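Long-range contact in arylesterase (Sulfolobus solfataricus, PDB 5L2P), which hydrolyses aromatic esters and aryl dialkyl phosphates such as paraoxon, with a broad substrate range: residues P231-V245 / Q256-V269. Residues are numbered along the deposited sequence; the frame is centred on the assembly and turned at random.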
loop_
_atom_site.group_PDB
_atom_site.type_symbol
_atom_site.label_atom_id
_atom_site.label_comp_id
_atom_site.label_asym_id
_atom_site.label_seq_id
_atom_site.Cartn_x
_atom_site.Cartn_y
_atom_site.Cartn_z
ATOM N N PRO A 231 17.555 -16.074 -3.111
ATOM C CA PRO A 231 18.570 -15.076 -3.470
ATOM C C PRO A 231 18.429 -13.711 -2.763
ATOM O O PRO A 231 19.391 -12.957 -2.696
ATOM C CB PRO A 231 18.399 -14.926 -4.989
ATOM C CG PRO A 231 17.108 -15.605 -5.317
ATOM C CD PRO A 231 16.891 -16.635 -4.285
ATOM N N LEU A 232 17.243 -13.402 -2.256
ATOM C CA LEU A 232 17.041 -12.151 -1.556
ATOM C C LEU A 232 17.893 -12.085 -0.256
ATOM O O LEU A 232 18.254 -11.009 0.182
ATOM C CB LEU A 232 15.550 -11.952 -1.262
ATOM C CG LEU A 232 15.135 -10.533 -0.919
ATOM C CD1 LEU A 232 15.388 -9.544 -2.046
ATOM C CD2 LEU A 232 13.666 -10.526 -0.536
ATOM N N ILE A 233 18.206 -13.250 0.324
ATOM C CA ILE A 233 18.949 -13.314 1.564
ATOM C C ILE A 233 20.431 -13.247 1.324
ATOM O O ILE A 233 21.220 -13.281 2.264
ATOM C CB ILE A 233 18.600 -14.588 2.387
ATOM C CG1 ILE A 233 18.850 -14.313 3.873
ATOM C CG2 ILE A 233 19.363 -15.826 1.933
ATOM C CD1 ILE A 233 18.524 -15.467 4.810
ATOM N N ALA A 234 20.836 -13.144 0.073
ATOM C CA ALA A 234 22.262 -13.027 -0.246
ATOM C C ALA A 234 22.869 -11.795 0.404
ATOM O O ALA A 234 22.282 -10.721 0.389
ATOM C CB ALA A 234 22.463 -12.967 -1.746
ATOM N N GLU A 235 24.063 -11.934 0.966
ATOM C CA GLU A 235 24.809 -10.778 1.507
ATOM C C GLU A 235 25.124 -9.761 0.444
ATOM O O GLU A 235 24.931 -8.588 0.649
ATOM C CB GLU A 235 26.093 -11.225 2.205
ATOM C CG GLU A 235 25.821 -12.013 3.475
ATOM C CD GLU A 235 27.067 -12.223 4.338
ATOM O OE1 GLU A 235 27.994 -11.369 4.307
ATOM O OE2 GLU A 235 27.126 -13.244 5.070
ATOM N N ASP A 236 25.561 -10.216 -0.713
ATOM C CA ASP A 236 25.972 -9.316 -1.803
ATOM C C ASP A 236 25.149 -9.566 -3.092
ATOM O O ASP A 236 25.142 -10.671 -3.624
ATOM C CB ASP A 236 27.450 -9.525 -2.090
ATOM C CG ASP A 236 27.980 -8.576 -3.097
ATOM O OD1 ASP A 236 27.510 -7.430 -3.161
ATOM O OD2 ASP A 236 28.891 -8.950 -3.843
ATOM N N LEU A 237 24.475 -8.541 -3.594
ATOM C CA LEU A 237 23.778 -8.613 -4.868
ATOM C C LEU A 237 24.336 -7.658 -5.929
ATOM O O LEU A 237 23.622 -7.317 -6.880
ATOM C CB LEU A 237 22.281 -8.364 -4.649
ATOM C CG LEU A 237 21.568 -9.481 -3.879
ATOM C CD1 LEU A 237 20.166 -9.038 -3.526
ATOM C CD2 LEU A 237 21.529 -10.796 -4.674
ATOM N N SER A 238 25.600 -7.227 -5.770
ATOM C CA SER A 238 26.259 -6.371 -6.773
ATOM C C SER A 238 26.959 -7.232 -7.825
ATOM O O SER A 238 27.129 -8.426 -7.630
ATOM C CB SER A 238 27.281 -5.456 -6.100
ATOM O OG SER A 238 28.382 -6.215 -5.596
ATOM N N ASN A 239 27.406 -6.596 -8.911
ATOM C CA ASN A 239 28.096 -7.271 -10.012
ATOM C C ASN A 239 27.274 -8.410 -10.603
ATOM O O ASN A 239 27.795 -9.439 -11.001
ATOM C CB ASN A 239 29.464 -7.789 -9.553
ATOM C CG ASN A 239 30.438 -6.674 -9.243
ATOM O OD1 ASN A 239 30.433 -5.620 -9.888
ATOM N ND2 ASN A 239 31.319 -6.921 -8.271
ATOM N N LEU A 240 25.972 -8.209 -10.631
ATOM C CA LEU A 240 25.071 -9.112 -11.245
ATOM C C LEU A 240 24.624 -8.465 -12.537
ATOM O O LEU A 240 24.777 -7.255 -12.711
ATOM C CB LEU A 240 23.876 -9.396 -10.329
ATOM C CG LEU A 240 24.178 -10.261 -9.109
ATOM C CD1 LEU A 240 22.906 -10.412 -8.298
ATOM C CD2 LEU A 240 24.680 -11.638 -9.500
ATOM N N PRO A 241 24.037 -9.273 -13.446
ATOM C CA PRO A 241 23.684 -8.720 -14.738
ATOM C C PRO A 241 22.563 -7.681 -14.646
ATOM O O PRO A 241 21.708 -7.746 -13.773
ATOM C CB PRO A 241 23.278 -9.955 -15.572
ATOM C CG PRO A 241 23.181 -11.082 -14.648
ATOM C CD PRO A 241 23.880 -10.738 -13.387
ATOM N N GLN A 242 22.591 -6.746 -15.566
ATOM C CA GLN A 242 21.487 -5.832 -15.774
ATOM C C GLN A 242 20.136 -6.593 -15.758
ATOM O O GLN A 242 19.962 -7.620 -16.483
ATOM C CB GLN A 242 21.735 -5.151 -17.128
ATOM C CG GLN A 242 20.679 -4.172 -17.586
ATOM C CD GLN A 242 21.032 -3.554 -18.935
ATOM O OE1 GLN A 242 21.970 -4.004 -19.616
ATOM N NE2 GLN A 242 20.292 -2.506 -19.323
ATOM N N ALA A 243 19.181 -6.093 -14.974
ATOM C CA ALA A 243 17.939 -6.817 -14.714
ATOM C C ALA A 243 16.659 -6.163 -15.225
ATOM O O ALA A 243 16.507 -4.962 -15.163
ATOM C CB ALA A 243 17.798 -7.071 -13.229
ATOM N N ILE A 244 15.739 -6.981 -15.704
ATOM C CA ILE A 244 14.373 -6.558 -15.943
ATOM C C ILE A 244 13.480 -7.433 -15.065
ATOM O O ILE A 244 13.223 -8.572 -15.399
ATOM C CB ILE A 244 13.992 -6.721 -17.423
ATOM C CG1 ILE A 244 14.910 -5.854 -18.279
ATOM C CG2 ILE A 244 12.536 -6.339 -17.664
ATOM C CD1 ILE A 244 14.857 -6.123 -19.769
ATOM N N VAL A 245 13.010 -6.891 -13.939
ATOM C CA VAL A 245 12.097 -7.598 -13.019
ATOM C C VAL A 245 10.650 -7.166 -13.220
ATOM O O VAL A 245 10.325 -5.999 -13.192
ATOM C CB VAL A 245 12.483 -7.405 -11.552
ATOM C CG1 VAL A 245 11.656 -8.274 -10.644
ATOM C CG2 VAL A 245 13.948 -7.724 -11.338
ATOM N N GLN A 256 8.079 -9.443 -2.767
ATOM C CA GLN A 256 9.445 -10.001 -2.775
ATOM C C GLN A 256 10.172 -9.741 -4.081
ATOM O O GLN A 256 11.374 -9.451 -4.066
ATOM C CB GLN A 256 9.476 -11.512 -2.457
ATOM C CG GLN A 256 8.851 -12.426 -3.472
ATOM C CD GLN A 256 8.667 -13.834 -2.920
ATOM O OE1 GLN A 256 9.488 -14.746 -3.151
ATOM N NE2 GLN A 256 7.590 -14.023 -2.181
ATOM N N GLY A 257 9.468 -9.843 -5.215
ATOM C CA GLY A 257 10.048 -9.483 -6.507
ATOM C C GLY A 257 10.460 -8.007 -6.570
ATOM O O GLY A 257 11.531 -7.679 -7.019
ATOM N N GLU A 258 9.588 -7.112 -6.155
ATOM C CA GLU A 258 9.910 -5.678 -6.126
ATOM C C GLU A 258 11.045 -5.352 -5.143
ATOM O O GLU A 258 11.881 -4.553 -5.448
ATOM C CB GLU A 258 8.657 -4.851 -5.848
ATOM C CG GLU A 258 7.665 -4.918 -7.030
ATOM C CD GLU A 258 6.356 -4.176 -6.788
ATOM O OE1 GLU A 258 6.012 -3.851 -5.621
ATOM O OE2 GLU A 258 5.651 -3.915 -7.772
ATOM N N ALA A 259 11.107 -6.078 -4.030
ATOM C CA ALA A 259 12.242 -6.033 -3.119
ATOM C C ALA A 259 13.571 -6.439 -3.722
ATOM O O ALA A 259 14.593 -5.818 -3.465
ATOM C CB ALA A 259 11.956 -6.917 -1.926
ATOM N N TYR A 260 13.571 -7.514 -4.509
ATOM C CA TYR A 260 14.766 -8.005 -5.200
ATOM C C TYR A 260 15.279 -6.966 -6.185
ATOM O O TYR A 260 16.462 -6.703 -6.255
ATOM C CB TYR A 260 14.434 -9.302 -5.960
ATOM C CG TYR A 260 15.643 -9.960 -6.621
ATOM C CD1 TYR A 260 16.616 -10.592 -5.873
ATOM C CD2 TYR A 260 15.807 -9.941 -7.997
ATOM C CE1 TYR A 260 17.725 -11.187 -6.474
ATOM C CE2 TYR A 260 16.919 -10.517 -8.599
ATOM C CZ TYR A 260 17.881 -11.119 -7.827
ATOM O OH TYR A 260 19.017 -11.698 -8.392
ATOM N N ALA A 261 14.359 -6.357 -6.918
ATOM C CA ALA A 261 14.696 -5.334 -7.880
ATOM C C ALA A 261 15.267 -4.101 -7.182
ATOM O O ALA A 261 16.235 -3.528 -7.649
ATOM C CB ALA A 261 13.478 -4.959 -8.688
ATOM N N TYR A 262 14.709 -3.704 -6.044
ATOM C CA TYR A 262 15.309 -2.586 -5.305
ATOM C C TYR A 262 16.697 -2.927 -4.771
ATOM O O TYR A 262 17.598 -2.102 -4.845
ATOM C CB TYR A 262 14.419 -2.022 -4.193
ATOM C CG TYR A 262 15.153 -0.911 -3.451
ATOM C CD1 TYR A 262 15.611 0.232 -4.121
ATOM C CD2 TYR A 262 15.415 -1.014 -2.089
ATOM C CE1 TYR A 262 16.311 1.229 -3.447
ATOM C CE2 TYR A 262 16.100 -0.025 -1.397
ATOM C CZ TYR A 262 16.568 1.092 -2.085
ATOM O OH TYR A 262 17.256 2.084 -1.421
ATOM N N ARG A 263 16.866 -4.132 -4.248
ATOM C CA ARG A 263 18.164 -4.570 -3.768
ATOM C C ARG A 263 19.259 -4.525 -4.841
ATOM O O ARG A 263 20.422 -4.182 -4.544
ATOM C CB ARG A 263 18.089 -5.973 -3.154
ATOM C CG ARG A 263 17.539 -5.960 -1.746
ATOM C CD ARG A 263 18.592 -5.657 -0.696
ATOM N NE ARG A 263 19.505 -6.773 -0.441
ATOM C CZ ARG A 263 19.175 -7.911 0.186
ATOM N NH1 ARG A 263 17.906 -8.150 0.593
ATOM N NH2 ARG A 263 20.115 -8.838 0.386
ATOM N N LEU A 264 18.901 -4.902 -6.063
ATOM C CA LEU A 264 19.812 -4.788 -7.193
ATOM C C LEU A 264 20.154 -3.314 -7.468
ATOM O O LEU A 264 21.297 -3.000 -7.676
ATOM C CB LEU A 264 19.207 -5.405 -8.441
ATOM C CG LEU A 264 19.055 -6.947 -8.415
ATOM C CD1 LEU A 264 18.287 -7.418 -9.654
ATOM C CD2 LEU A 264 20.356 -7.734 -8.317
ATOM N N MET A 265 19.156 -2.425 -7.484
ATOM C CA MET A 265 19.378 -1.012 -7.728
ATOM C C MET A 265 20.311 -0.414 -6.695
ATOM O O MET A 265 21.225 0.346 -7.032
ATOM C CB MET A 265 18.081 -0.237 -7.675
ATOM C CG MET A 265 17.239 -0.322 -8.908
ATOM S SD MET A 265 15.637 0.503 -8.627
ATOM C CE MET A 265 14.740 -0.021 -10.116
ATOM N N GLU A 266 20.069 -0.759 -5.442
ATOM C CA GLU A 266 20.895 -0.313 -4.354
ATOM C C GLU A 266 22.323 -0.838 -4.442
ATOM O O GLU A 266 23.251 -0.150 -3.990
ATOM C CB GLU A 266 20.253 -0.769 -3.073
ATOM C CG GLU A 266 20.755 -0.084 -1.833
ATOM C CD GLU A 266 20.052 -0.627 -0.599
ATOM O OE1 GLU A 266 19.034 -1.389 -0.774
ATOM O OE2 GLU A 266 20.501 -0.266 0.531
ATOM N N SER A 267 22.507 -2.018 -5.051
ATOM C CA SER A 267 23.827 -2.635 -5.202
ATOM C C SER A 267 24.549 -2.146 -6.429
ATOM O O SER A 267 25.635 -2.588 -6.697
ATOM C CB SER A 267 23.700 -4.170 -5.316
ATOM O OG SER A 267 23.066 -4.708 -4.163
ATOM N N GLY A 268 23.947 -1.264 -7.198
ATOM C CA GLY A 268 24.605 -0.695 -8.364
ATOM C C GLY A 268 24.287 -1.268 -9.677
ATOM O O GLY A 268 24.770 -0.776 -10.674
ATOM N N VAL A 269 23.433 -2.280 -9.711
ATOM C CA VAL A 269 23.071 -2.952 -10.968
ATOM C C VAL A 269 21.967 -2.183 -11.695
ATOM O O VAL A 269 20.905 -1.955 -11.132
ATOM C CB VAL A 269 22.580 -4.393 -10.673
ATOM C CG1 VAL A 269 22.144 -5.071 -11.960
ATOM C CG2 VAL A 269 23.673 -5.194 -9.966
#
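Strand 242-245, carrying A243 and V245, runs nearly antiparallel to helix 256-266, with their axes 9.1 Å apart at 158°. This is the strand-helix step of a beta-alpha-beta unit in the alpha/beta hydrolase fold. Residues 231-241 lead into the strand and pass along one side of the helix and its C-terminal end. V245 CG2 lies 3.9 Å from A261 CB, and A243 CB lies 3.6 Å from L264 CD1. The other branch of L264, CD2, meets L240 CD1 at 3.7 Å, so L264 sits between strand and loop. With CG anti to the backbone N (chi1 -175°), the Y260 ring reaches between strand and 3-10 turn, and V245 CG2 and L232 CD1 lie at its edge. A163 of helix 157-171 also touches the Y260 side chain. R263 bends at chi2 and chi3, which brings its guanidinium back to the 3-10 turn. There NH1 and NH2 each give L232 O a weak bond of 2.9 Å, and L237 CD1 lies over one guanidinium face. Past the Schellman motif at G268, V269 CG2 lies 4.2 Å from L240 CB. Cohesion must therefore come chiefly from buried apolar packing, with R263 adding a weak polar tie to the 3-10 turn.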